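Local coordinates for protein methionine-R-sulfoxide reductase (Neisseria meningitidis, PDB 3MMH) that reduces the R-sulfoxide of free methionine to methionine, as an oxidoreductase built on a GAF domain, at residues 9-14 / 45-50; 20-25 / 37-42; 56-59 / 64-67; 83-88 / 130-135. All blocks are in the same frame, centred on the assembly; numbering follows the deposited sequence.

Contact 1: 9-14 / 45-50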
loop_
_atom_site.group_PDB
_atom_site.type_symbol
_atom_site.label_atom_id
_atom_site.label_comp_id
_atom_site.label_asym_id
_atom_site.label_seq_id
_atom_site.Cartn_x
_atom_site.Cartn_y
_atom_site.Cartn_z
ATOM N N SER A 9 -20.930 -7.504 12.638
ATOM C CA SER A 9 -21.355 -6.120 12.649
ATOM C C SER A 9 -20.915 -5.324 13.856
ATOM O O SER A 9 -21.152 -4.134 13.923
ATOM C CB SER A 9 -22.894 -6.084 12.558
ATOM O OG SER A 9 -23.471 -6.799 13.677
ATOM N N ASP A 10 -20.245 -5.978 14.804
ATOM C CA ASP A 10 -19.671 -5.368 15.986
ATOM C C ASP A 10 -18.172 -5.404 15.860
ATOM O O ASP A 10 -17.574 -6.397 15.432
ATOM C CB ASP A 10 -20.081 -6.230 17.212
ATOM C CG ASP A 10 -19.365 -5.880 18.466
ATOM O OD1 ASP A 10 -19.659 -4.763 18.973
ATOM O OD2 ASP A 10 -18.428 -6.617 18.844
ATOM N N LYS A 11 -17.530 -4.301 16.291
ATOM C CA LYS A 11 -16.100 -4.151 16.162
ATOM C C LYS A 11 -15.312 -5.315 16.704
ATOM O O LYS A 11 -14.429 -5.884 16.061
ATOM C CB LYS A 11 -15.673 -2.807 16.799
ATOM C CG LYS A 11 -14.178 -2.509 16.661
ATOM C CD LYS A 11 -13.663 -1.504 17.737
ATOM C CE LYS A 11 -14.300 -0.162 17.699
ATOM N NZ LYS A 11 -13.640 0.699 18.686
ATOM N N ALA A 12 -15.532 -5.659 17.989
ATOM C CA ALA A 12 -14.776 -6.735 18.637
ATOM C C ALA A 12 -15.007 -8.065 17.899
ATOM O O ALA A 12 -14.034 -8.806 17.649
ATOM C CB ALA A 12 -15.135 -6.820 20.122
ATOM N N ALA A 13 -16.246 -8.370 17.555
ATOM C CA ALA A 13 -16.531 -9.593 16.851
ATOM C C ALA A 13 -15.799 -9.610 15.510
ATOM O O ALA A 13 -15.358 -10.658 15.052
ATOM C CB ALA A 13 -18.054 -9.775 16.684
ATOM N N LEU A 14 -15.723 -8.449 14.823
ATOM C CA LEU A 14 -15.055 -8.411 13.534
ATOM C C LEU A 14 -13.559 -8.672 13.673
ATOM O O LEU A 14 -12.979 -9.392 12.878
ATOM C CB LEU A 14 -15.362 -7.094 12.803
ATOM C CG LEU A 14 -14.834 -7.012 11.361
ATOM C CD1 LEU A 14 -15.396 -8.054 10.476
ATOM C CD2 LEU A 14 -15.104 -5.610 10.801
ATOM N N GLU A 45 -10.550 -2.944 4.116
ATOM C CA GLU A 45 -11.797 -3.533 3.625
ATOM C C GLU A 45 -12.728 -3.832 4.839
ATOM O O GLU A 45 -13.931 -3.558 4.791
ATOM C CB GLU A 45 -11.571 -4.807 2.784
ATOM C CG GLU A 45 -12.817 -5.327 2.245
ATOM C CD GLU A 45 -12.743 -6.439 1.241
ATOM O OE1 GLU A 45 -11.687 -6.968 1.008
ATOM O OE2 GLU A 45 -13.794 -6.811 0.668
ATOM N N ALA A 46 -12.202 -4.423 5.889
ATOM C CA ALA A 46 -12.991 -4.877 7.011
ATOM C C ALA A 46 -13.546 -3.686 7.797
ATOM O O ALA A 46 -14.730 -3.645 8.138
ATOM C CB ALA A 46 -12.164 -5.776 7.925
ATOM N N PHE A 47 -12.676 -2.731 8.132
ATOM C CA PHE A 47 -13.086 -1.662 9.085
ATOM C C PHE A 47 -13.376 -0.319 8.401
ATOM O O PHE A 47 -14.084 0.502 8.965
ATOM C CB PHE A 47 -11.978 -1.444 10.139
ATOM C CG PHE A 47 -11.843 -2.611 11.063
ATOM C CD1 PHE A 47 -12.652 -2.685 12.173
ATOM C CD2 PHE A 47 -10.925 -3.626 10.844
ATOM C CE1 PHE A 47 -12.571 -3.762 13.067
ATOM C CE2 PHE A 47 -10.891 -4.684 11.701
ATOM C CZ PHE A 47 -11.690 -4.748 12.792
ATOM N N GLY A 48 -12.878 -0.098 7.179
ATOM C CA GLY A 48 -13.218 1.113 6.480
ATOM C C GLY A 48 -12.630 2.355 7.060
ATOM O O GLY A 48 -13.089 3.479 6.744
ATOM N N TRP A 49 -11.575 2.280 7.865
ATOM C CA TRP A 49 -10.945 3.433 8.427
ATOM C C TRP A 49 -10.474 4.332 7.319
ATOM O O TRP A 49 -10.104 3.920 6.247
ATOM C CB TRP A 49 -9.752 3.020 9.309
ATOM C CG TRP A 49 -10.103 2.204 10.506
ATOM C CD1 TRP A 49 -11.165 2.396 11.346
ATOM C CD2 TRP A 49 -9.436 1.051 10.966
ATOM N NE1 TRP A 49 -11.177 1.460 12.346
ATOM C CE2 TRP A 49 -10.110 0.639 12.153
ATOM C CE3 TRP A 49 -8.334 0.334 10.576
ATOM C CZ2 TRP A 49 -9.677 -0.463 12.904
ATOM C CZ3 TRP A 49 -7.925 -0.749 11.339
ATOM C CH2 TRP A 49 -8.587 -1.162 12.499
ATOM N N PHE A 50 -10.387 5.620 7.618
ATOM C CA PHE A 50 -9.889 6.639 6.693
ATOM C C PHE A 50 -8.463 6.333 6.192
ATOM O O PHE A 50 -8.186 6.515 4.983
ATOM C CB PHE A 50 -9.876 7.991 7.428
ATOM C CG PHE A 50 -9.406 9.143 6.623
ATOM C CD1 PHE A 50 -10.134 9.624 5.528
ATOM C CD2 PHE A 50 -8.241 9.794 6.985
ATOM C CE1 PHE A 50 -9.668 10.690 4.754
ATOM C CE2 PHE A 50 -7.785 10.871 6.230
ATOM C CZ PHE A 50 -8.569 11.346 5.225
#
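Leu14 and Phe47 meet where two neighbouring helices of this GAF-domain protein come together, the first turn of helix 11-27 lying against the last turn of helix 32-47. The two side chains slide past each other in opposite directions, and the methyl CD2 of Leu14 ends over one face of the phenyl ring, 4.0 Å from the ring centroid and 17° off its normal, a CH-pi contact. Phe47 is a layer in a sandwich: its opposite face lies against CH2 of Trp49, while its own CB sits 3.4 Å above the plane of the Trp49 ring system, over the centre. The phenyl edge turns to the start of the first helix, where Lys11 O stands 4.1 Å from CE1, and the Lys11 side chain crosses that of Phe47 at about a right angle, its CG near CE1. With CG anti to the backbone N (chi1 -177°) and a bend at chi3, the lysine carries its ammonium group away to salt bridges with Asp145 in helix 143-165 and Asp142 just before it.

Both helix ends are finished by local features. Asp10 is an N-cap whose OD2 accepts a 3.1 Å bond from Ala13 N, on the anti side and tilted 27° out of the carboxylate plane. Gly48, with positive phi, lets the chain leave helix 32-47 and turn into the path that carries Trp49 beneath the phenyl ring. Beside the aromatic layers Ala46 offers a small surface, its CB 4.1 Å from Leu14 CD2; that same methyl also approaches the carbonyl oxygen Ala46 O to 3.3 Å.

Contact 2: 20-25 / 37-42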
loop_
_atom_site.group_PDB
_atom_site.type_symbol
_atom_site.label_atom_id
_atom_site.label_comp_id
_atom_site.label_asym_id
_atom_site.label_seq_id
_atom_site.Cartn_x
_atom_site.Cartn_y
_atom_site.Cartn_z
ATOM N N PRO A 20 -7.680 -14.089 12.391
ATOM C CA PRO A 20 -7.200 -15.386 11.956
ATOM C C PRO A 20 -7.077 -15.414 10.458
ATOM O O PRO A 20 -6.210 -16.135 9.926
ATOM C CB PRO A 20 -8.283 -16.356 12.461
ATOM C CG PRO A 20 -8.941 -15.590 13.585
ATOM C CD PRO A 20 -8.882 -14.190 13.222
ATOM N N GLN A 21 -7.883 -14.690 9.701
ATOM C CA GLN A 21 -7.765 -14.617 8.288
ATOM C C GLN A 21 -6.500 -13.894 7.852
ATOM O O GLN A 21 -5.802 -14.359 6.961
ATOM C CB GLN A 21 -8.977 -13.972 7.673
ATOM C CG GLN A 21 -10.252 -14.810 7.865
ATOM C CD GLN A 21 -11.480 -14.205 7.264
ATOM O OE1 GLN A 21 -11.598 -14.188 6.017
ATOM N NE2 GLN A 21 -12.325 -13.654 8.049
ATOM N N ILE A 22 -6.182 -12.797 8.508
ATOM C CA ILE A 22 -4.908 -12.119 8.260
ATOM C C ILE A 22 -3.737 -13.076 8.552
ATOM O O ILE A 22 -2.809 -13.162 7.773
ATOM C CB ILE A 22 -4.717 -10.803 9.034
ATOM C CG1 ILE A 22 -5.786 -9.777 8.633
ATOM C CG2 ILE A 22 -3.280 -10.249 8.803
ATOM C CD1 ILE A 22 -5.796 -8.519 9.394
ATOM N N GLU A 23 -3.807 -13.763 9.702
ATOM C CA GLU A 23 -2.719 -14.670 10.038
ATOM C C GLU A 23 -2.527 -15.687 8.905
ATOM O O GLU A 23 -1.355 -16.013 8.593
ATOM C CB GLU A 23 -3.014 -15.383 11.379
ATOM C CG GLU A 23 -1.810 -16.116 11.932
ATOM C CD GLU A 23 -2.068 -16.863 13.192
ATOM O OE1 GLU A 23 -3.240 -17.328 13.406
ATOM O OE2 GLU A 23 -1.125 -17.186 13.917
ATOM N N SER A 24 -3.585 -16.237 8.377
ATOM C CA SER A 24 -3.524 -17.217 7.294
ATOM C C SER A 24 -2.912 -16.629 6.045
ATOM O O SER A 24 -2.056 -17.239 5.390
ATOM C CB SER A 24 -4.940 -17.664 6.919
ATOM O OG SER A 24 -4.841 -18.536 5.783
ATOM N N VAL A 25 -3.359 -15.414 5.676
ATOM C CA VAL A 25 -2.889 -14.771 4.465
ATOM C C VAL A 25 -1.371 -14.489 4.569
ATOM O O VAL A 25 -0.629 -14.820 3.626
ATOM C CB VAL A 25 -3.676 -13.468 4.248
ATOM C CG1 VAL A 25 -3.018 -12.575 3.277
ATOM C CG2 VAL A 25 -5.146 -13.709 3.844
ATOM N N ALA A 37 1.387 -4.922 2.907
ATOM C CA ALA A 37 0.433 -4.421 1.922
ATOM C C ALA A 37 -0.870 -5.163 2.006
ATOM O O ALA A 37 -1.984 -4.572 2.032
ATOM C CB ALA A 37 1.042 -4.451 0.526
ATOM N N ASN A 38 -0.838 -6.496 2.078
ATOM C CA ASN A 38 -2.091 -7.249 2.177
ATOM C C ASN A 38 -2.749 -7.032 3.575
ATOM O O ASN A 38 -3.982 -7.018 3.650
ATOM C CB ASN A 38 -1.912 -8.758 1.910
ATOM C CG ASN A 38 -2.102 -9.104 0.449
ATOM O OD1 ASN A 38 -2.775 -8.233 -0.251
ATOM N ND2 ASN A 38 -1.534 -10.131 -0.036
ATOM N N THR A 39 -1.975 -6.860 4.629
ATOM C CA THR A 39 -2.581 -6.588 5.928
ATOM C C THR A 39 -3.345 -5.263 5.931
ATOM O O THR A 39 -4.465 -5.176 6.398
ATOM C CB THR A 39 -1.497 -6.578 7.051
ATOM O OG1 THR A 39 -0.908 -7.908 7.108
ATOM C CG2 THR A 39 -2.074 -6.290 8.399
ATOM N N ALA A 40 -2.732 -4.209 5.339
ATOM C CA ALA A 40 -3.418 -2.953 5.205
ATOM C C ALA A 40 -4.679 -3.122 4.438
ATOM O O ALA A 40 -5.744 -2.531 4.725
ATOM C CB ALA A 40 -2.525 -1.869 4.612
ATOM N N ALA A 41 -4.640 -3.893 3.337
ATOM C CA ALA A 41 -5.828 -4.120 2.547
ATOM C C ALA A 41 -6.938 -4.782 3.284
ATOM O O ALA A 41 -8.135 -4.447 3.104
ATOM C CB ALA A 41 -5.463 -4.982 1.299
ATOM N N VAL A 42 -6.620 -5.804 4.083
ATOM C CA VAL A 42 -7.652 -6.507 4.864
ATOM C C VAL A 42 -8.291 -5.563 5.901
ATOM O O VAL A 42 -9.521 -5.498 6.026
ATOM C CB VAL A 42 -7.155 -7.774 5.500
ATOM C CG1 VAL A 42 -8.255 -8.407 6.345
ATOM C CG2 VAL A 42 -6.719 -8.774 4.473
#
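Ile22 faces both Thr39 and Val42 across an antiparallel helix pair: segments 20-25 and 37-42, on helices 11-27 and 32-47, have N-to-C directions 157° apart and axes 10.2 Å apart at closest approach. The branches of the isoleucine divide the work. CG1 lies beside the backbone N (chi1 -62°) and the chain extends from there, laying CG1 and CD1 alongside Val42 as the two side chains slide past each other; CG1 comes to 3.6 Å of Val42 CG1 and CD1 to 3.9 Å of the same methyl. The other branch, CG2, points across to Thr39 and reaches its OG1 at 3.7 Å, the two side chains crossing at about a right angle. One helical turn on, the contact thins: Val25 CG1 touches Asn38 through CB, at 4.2 Å.

Asn38 has a chi1 of -91°, away from the staggered value, and its amide is directed elsewhere, ND2 donating to the carbonyl oxygen of Ala74 of the second subunit. Val25 packs on Leu73 of that subunit too, which places this end of the interface at the dimer boundary. On another flank, Leu152 of helix 143-165 touches both Ile22 and Thr39.

No hydrogen bond joins the two segments. Thr39 OG1 is hydrogen-bonded to Asn35 O in its own helix, so a hydroxyl can sit against a methyl with its polarity satisfied locally, and cohesion between the helices here rests on apolar packing.

Contact 3: 56-59 / 64-67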
loop_
_atom_site.group_PDB
_atom_site.type_symbol
_atom_site.label_atom_id
_atom_site.label_comp_id
_atom_site.label_asym_id
_atom_site.label_seq_id
_atom_site.Cartn_x
_atom_site.Cartn_y
_atom_site.Cartn_z
ATOM N N LEU A 56 8.063 2.196 8.797
ATOM C CA LEU A 56 9.174 1.308 9.188
ATOM C C LEU A 56 10.377 2.141 9.617
ATOM O O LEU A 56 10.658 3.187 9.016
ATOM C CB LEU A 56 9.556 0.323 8.069
ATOM C CG LEU A 56 8.442 -0.657 7.701
ATOM C CD1 LEU A 56 8.852 -1.456 6.449
ATOM C CD2 LEU A 56 7.988 -1.537 8.871
ATOM N N VAL A 57 11.073 1.701 10.643
ATOM C CA VAL A 57 12.226 2.430 11.137
ATOM C C VAL A 57 13.392 2.370 10.130
ATOM O O VAL A 57 13.772 1.274 9.707
ATOM C CB VAL A 57 12.664 1.884 12.524
ATOM C CG1 VAL A 57 14.015 2.469 12.920
ATOM C CG2 VAL A 57 11.591 2.146 13.561
ATOM N N ASP A 58 13.966 3.524 9.847
ATOM C CA ASP A 58 15.189 3.712 9.101
ATOM C C ASP A 58 16.269 4.056 10.067
ATOM O O ASP A 58 16.326 5.185 10.560
ATOM C CB ASP A 58 15.065 4.820 8.069
ATOM C CG ASP A 58 16.288 4.971 7.228
ATOM O OD1 ASP A 58 17.145 4.107 7.157
ATOM O OD2 ASP A 58 16.409 6.053 6.655
ATOM N N THR A 59 17.130 3.099 10.384
ATOM C CA THR A 59 18.224 3.362 11.304
ATOM C C THR A 59 19.272 4.341 10.750
ATOM O O THR A 59 19.933 5.052 11.546
ATOM C CB THR A 59 18.862 2.037 11.706
ATOM O OG1 THR A 59 19.245 1.323 10.522
ATOM C CG2 THR A 59 17.903 1.122 12.496
ATOM N N LEU A 64 10.910 7.191 11.012
ATOM C CA LEU A 64 9.929 6.270 10.465
ATOM C C LEU A 64 9.715 6.652 8.996
ATOM O O LEU A 64 9.515 7.835 8.697
ATOM C CB LEU A 64 8.653 6.379 11.228
ATOM C CG LEU A 64 8.641 5.750 12.641
ATOM C CD1 LEU A 64 7.476 6.202 13.469
ATOM C CD2 LEU A 64 8.685 4.194 12.537
ATOM N N VAL A 65 9.720 5.681 8.094
ATOM C CA VAL A 65 9.564 5.850 6.671
ATOM C C VAL A 65 8.286 5.126 6.206
ATOM O O VAL A 65 8.057 3.961 6.544
ATOM C CB VAL A 65 10.800 5.250 5.985
ATOM C CG1 VAL A 65 10.715 5.376 4.480
ATOM C CG2 VAL A 65 12.081 6.019 6.461
ATOM N N LEU A 66 7.450 5.789 5.437
ATOM C CA LEU A 66 6.206 5.293 4.977
ATOM C C LEU A 66 6.366 4.002 4.231
ATOM O O LEU A 66 7.231 3.868 3.367
ATOM C CB LEU A 66 5.547 6.344 4.066
ATOM C CG LEU A 66 4.129 6.061 3.523
ATOM C CD1 LEU A 66 3.152 5.911 4.669
ATOM C CD2 LEU A 66 3.832 7.271 2.577
ATOM N N ALA A 67 5.525 3.024 4.526
ATOM C CA ALA A 67 5.511 1.685 3.959
ATOM C C ALA A 67 4.120 1.464 3.363
ATOM O O ALA A 67 3.362 2.417 3.208
ATOM C CB ALA A 67 6.036 0.687 4.973
#
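Leu56 and Val65 form the hydrogen-bonded pair of an antiparallel beta hairpin, where two backbone hydrogen bonds hold the strands together. Leu56 N donates to Val65 O at 2.9 Å, and Val65 N returns a bond of 2.8 Å to Leu56 O, which also receives a CA-H contact from Leu64. The next pair, Val57 with Leu64, is non-hydrogen-bonded and drawn in to 4.5 Å between CA atoms; Val57 CG2, beside its backbone N, meets Leu64 CD2 at 3.7 Å. On the other face Leu56 CD1 rests on Ala67 CB at 3.8 Å.

Toward the hairpin turn this close apolar fit gives way to a polar, more open side. Asp58 lays its CB against Val65 CG2 in one of the two conformers of that valine, but its carboxylate turns to the connecting loop, accepting from Ser61 OG and Arg60 N, and Thr59 beyond it is exposed to solvent.

In the sheet, strand 51-58 continues to strand 126-135 through Val57 and Ile128, and strand 63-70 to strand 77-79 through Leu64 and Ile78. The face bearing Val57 and Leu64 is covered by Trp89 of helix 83-91, whereas Leu56 packs on Trp32 and Leu36 of helix 32-47.

Contact 4: 83-88 / 130-135. With SME (methionine sulfoxide), chain C; ACT (acetate ion), chain M.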
loop_
_atom_site.group_PDB
_atom_site.type_symbol
_atom_site.label_atom_id
_atom_site.label_comp_id
_atom_site.label_asym_id
_atom_site.label_seq_id
_atom_site.Cartn_x
_atom_site.Cartn_y
_atom_site.Cartn_z
ATOM N N GLY A 83 5.122 13.338 16.619
ATOM C CA GLY A 83 3.845 12.800 16.224
ATOM C C GLY A 83 3.395 11.655 17.114
ATOM O O GLY A 83 4.144 11.165 17.914
ATOM N N VAL A 84 2.147 11.211 16.904
ATOM C CA VAL A 84 1.697 9.998 17.596
ATOM C C VAL A 84 2.659 8.822 17.238
ATOM O O VAL A 84 2.931 7.992 18.073
ATOM C CB VAL A 84 0.237 9.708 17.257
ATOM C CG1 VAL A 84 -0.307 8.564 18.065
ATOM C CG2 VAL A 84 -0.651 10.952 17.457
ATOM N N CYS A 85 3.029 8.731 15.961
ATOM C CA CYS A 85 3.863 7.629 15.524
ATOM C C CYS A 85 5.255 7.624 16.203
ATOM O O CYS A 85 5.682 6.609 16.693
ATOM C CB CYS A 85 4.010 7.614 14.044
ATOM S SG CYS A 85 2.528 7.134 13.098
ATOM N N GLY A 86 5.891 8.806 16.210
ATOM C CA GLY A 86 7.176 8.893 16.849
ATOM C C GLY A 86 7.122 8.754 18.332
ATOM O O GLY A 86 8.099 8.284 18.980
ATOM N N GLN A 87 6.013 9.197 18.958
ATOM C CA GLN A 87 5.763 8.945 20.371
ATOM C C GLN A 87 5.586 7.495 20.718
ATOM O O GLN A 87 6.129 7.021 21.745
ATOM C CB GLN A 87 4.541 9.688 20.868
ATOM C CG GLN A 87 4.695 11.179 20.899
ATOM C CD GLN A 87 3.389 11.955 20.962
ATOM O OE1 GLN A 87 2.311 11.381 21.126
ATOM N NE2 GLN A 87 3.506 13.256 20.804
ATOM N N ALA A 88 4.861 6.750 19.893
ATOM C CA ALA A 88 4.689 5.307 20.168
ATOM C C ALA A 88 6.037 4.640 20.121
ATOM O O ALA A 88 6.329 3.762 20.949
ATOM C CB ALA A 88 3.721 4.676 19.178
ATOM N N VAL A 130 5.730 0.823 12.972
ATOM C CA VAL A 130 4.446 1.000 13.607
ATOM C C VAL A 130 3.333 0.696 12.615
ATOM O O VAL A 130 3.481 0.915 11.401
ATOM C CB VAL A 130 4.241 2.383 14.226
ATOM C CG1 VAL A 130 5.340 2.762 15.259
ATOM C CG2 VAL A 130 4.144 3.488 13.134
ATOM N N LEU A 131 2.214 0.232 13.158
ATOM C CA LEU A 131 0.898 0.229 12.531
ATOM C C LEU A 131 0.155 1.491 12.925
ATOM O O LEU A 131 0.036 1.722 14.121
ATOM C CB LEU A 131 0.155 -1.026 12.913
ATOM C CG LEU A 131 -1.180 -1.349 12.244
ATOM C CD1 LEU A 131 -1.558 -2.860 12.451
ATOM C CD2 LEU A 131 -2.286 -0.450 12.610
ATOM N N ASP A 132 -0.270 2.257 11.968
ATOM C CA ASP A 132 -1.017 3.470 12.246
ATOM C C ASP A 132 -2.382 3.383 11.559
ATOM O O ASP A 132 -2.473 3.016 10.388
ATOM C CB ASP A 132 -0.263 4.695 11.664
ATOM C CG ASP A 132 -0.976 5.964 11.902
ATOM O OD1 ASP A 132 -1.358 6.218 13.003
ATOM O OD2 ASP A 132 -1.043 6.798 11.006
ATOM N N ALA A 133 -3.419 3.762 12.282
ATOM C CA ALA A 133 -4.772 3.827 11.748
ATOM C C ALA A 133 -5.411 5.166 12.163
ATOM O O ALA A 133 -5.214 5.594 13.303
ATOM C CB ALA A 133 -5.651 2.692 12.129
ATOM N N ASP A 134 -6.149 5.744 11.215
ATOM C CA ASP A 134 -6.722 7.061 11.411
ATOM C C ASP A 134 -8.186 7.051 10.963
ATOM O O ASP A 134 -8.565 6.302 10.077
ATOM C CB ASP A 134 -5.880 8.160 10.676
ATOM C CG ASP A 134 -4.430 8.137 11.057
ATOM O OD1 ASP A 134 -4.071 8.892 11.970
ATOM O OD2 ASP A 134 -3.685 7.334 10.418
ATOM N N SER A 135 -8.989 7.877 11.604
ATOM C CA SER A 135 -10.426 7.993 11.315
ATOM C C SER A 135 -10.810 9.467 11.213
ATOM O O SER A 135 -10.271 10.301 11.926
ATOM C CB SER A 135 -11.211 7.361 12.425
ATOM O OG SER A 135 -12.617 7.485 12.165
HETATM N N SME C . -0.808 11.253 12.553
HETATM C CA SME C . 0.526 10.607 12.532
HETATM C CB SME C . 1.256 10.776 11.183
HETATM C CG SME C . 0.911 9.734 10.106
HETATM S S SME C . -0.598 10.070 9.293
HETATM O OE SME C . -1.765 10.492 10.046
HETATM C CE SME C . -0.700 8.676 8.251
HETATM C C SME C . 1.357 11.085 13.690
HETATM O O SME C . 2.465 10.556 13.858
HETATM O OXT SME C . 0.880 11.987 14.480
HETATM C C ACT M . -13.390 6.607 8.997
HETATM O O ACT M . -13.085 7.810 8.728
HETATM O OXT ACT M . -12.961 5.969 10.000
HETATM C CH3 ACT M . -14.444 6.006 8.103
#
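Cys85, whose side chain rests on Asp132 and Val130, donates its backbone N-H to carboxylate oxygen O of the bound methionine sulfoxide over 2.8 Å, nearly straight at 168°. The neighbouring Val84 N gives a second bond of 2.8 Å to the other oxygen, OXT, so consecutive amides of the first turn of helix 83-91 hold both arms of the carboxylate; the helix end would probably also favour the negative charge. Gly83, with positive phi, brings its CA to 3.5 Å of OXT.

The Cys85 sulfur carries the contact from helix to sheet. With SG beside the backbone N (chi1 -71°), Cys85 places it 3.9 Å from Asp132 CG and 4.0 Å from Val130 CG2, between the carboxylate of one residue and a methyl of the other on the same side of strand 126-135. No hydrogen bond joins the segments.

Farther along, the two acids face the sulfoxide end of the ligand. Asp132 OD2 lies 3.4 Å from the methyl CE, and Asp134 OD1, in one of its two conformers, stands 3.4 Å from the sulfoxide oxygen OE. Glu116 and Ile107 O add hydrogen bonds to the ligand, and Cys109, disulfide-linked to Cys75, is also among the pocket residues.

A ligand held between the sheet and a helix that covers it is the binding-pocket arrangement of the GAF fold, here occupied by the substrate of the reductase.

How the contacts relate
Contacts 1 and 2 are two levels of one helix pair, 11-27 with 32-47, their centres 13 Å apart; contact 2 lies between the segments of contact 1 along the chain. Contacts 3 and 4 follow in series and both reach the antiparallel sheet, contact 4 by joining helix 83-91 to it; strands 51-58 and 126-135 are neighbours there. Their centres are 12 Å apart, and Leu64 CD1 reaches Cys85 O at 3.7 Å. Contacts 1 and 4 also touch, Phe50 and Trp49 packing against Asp134 O. The central sheet thus separates a helical layer, which together with contact 3 meets the second subunit, from the substrate pocket at contact 4, with strand 126-135 reaching toward both.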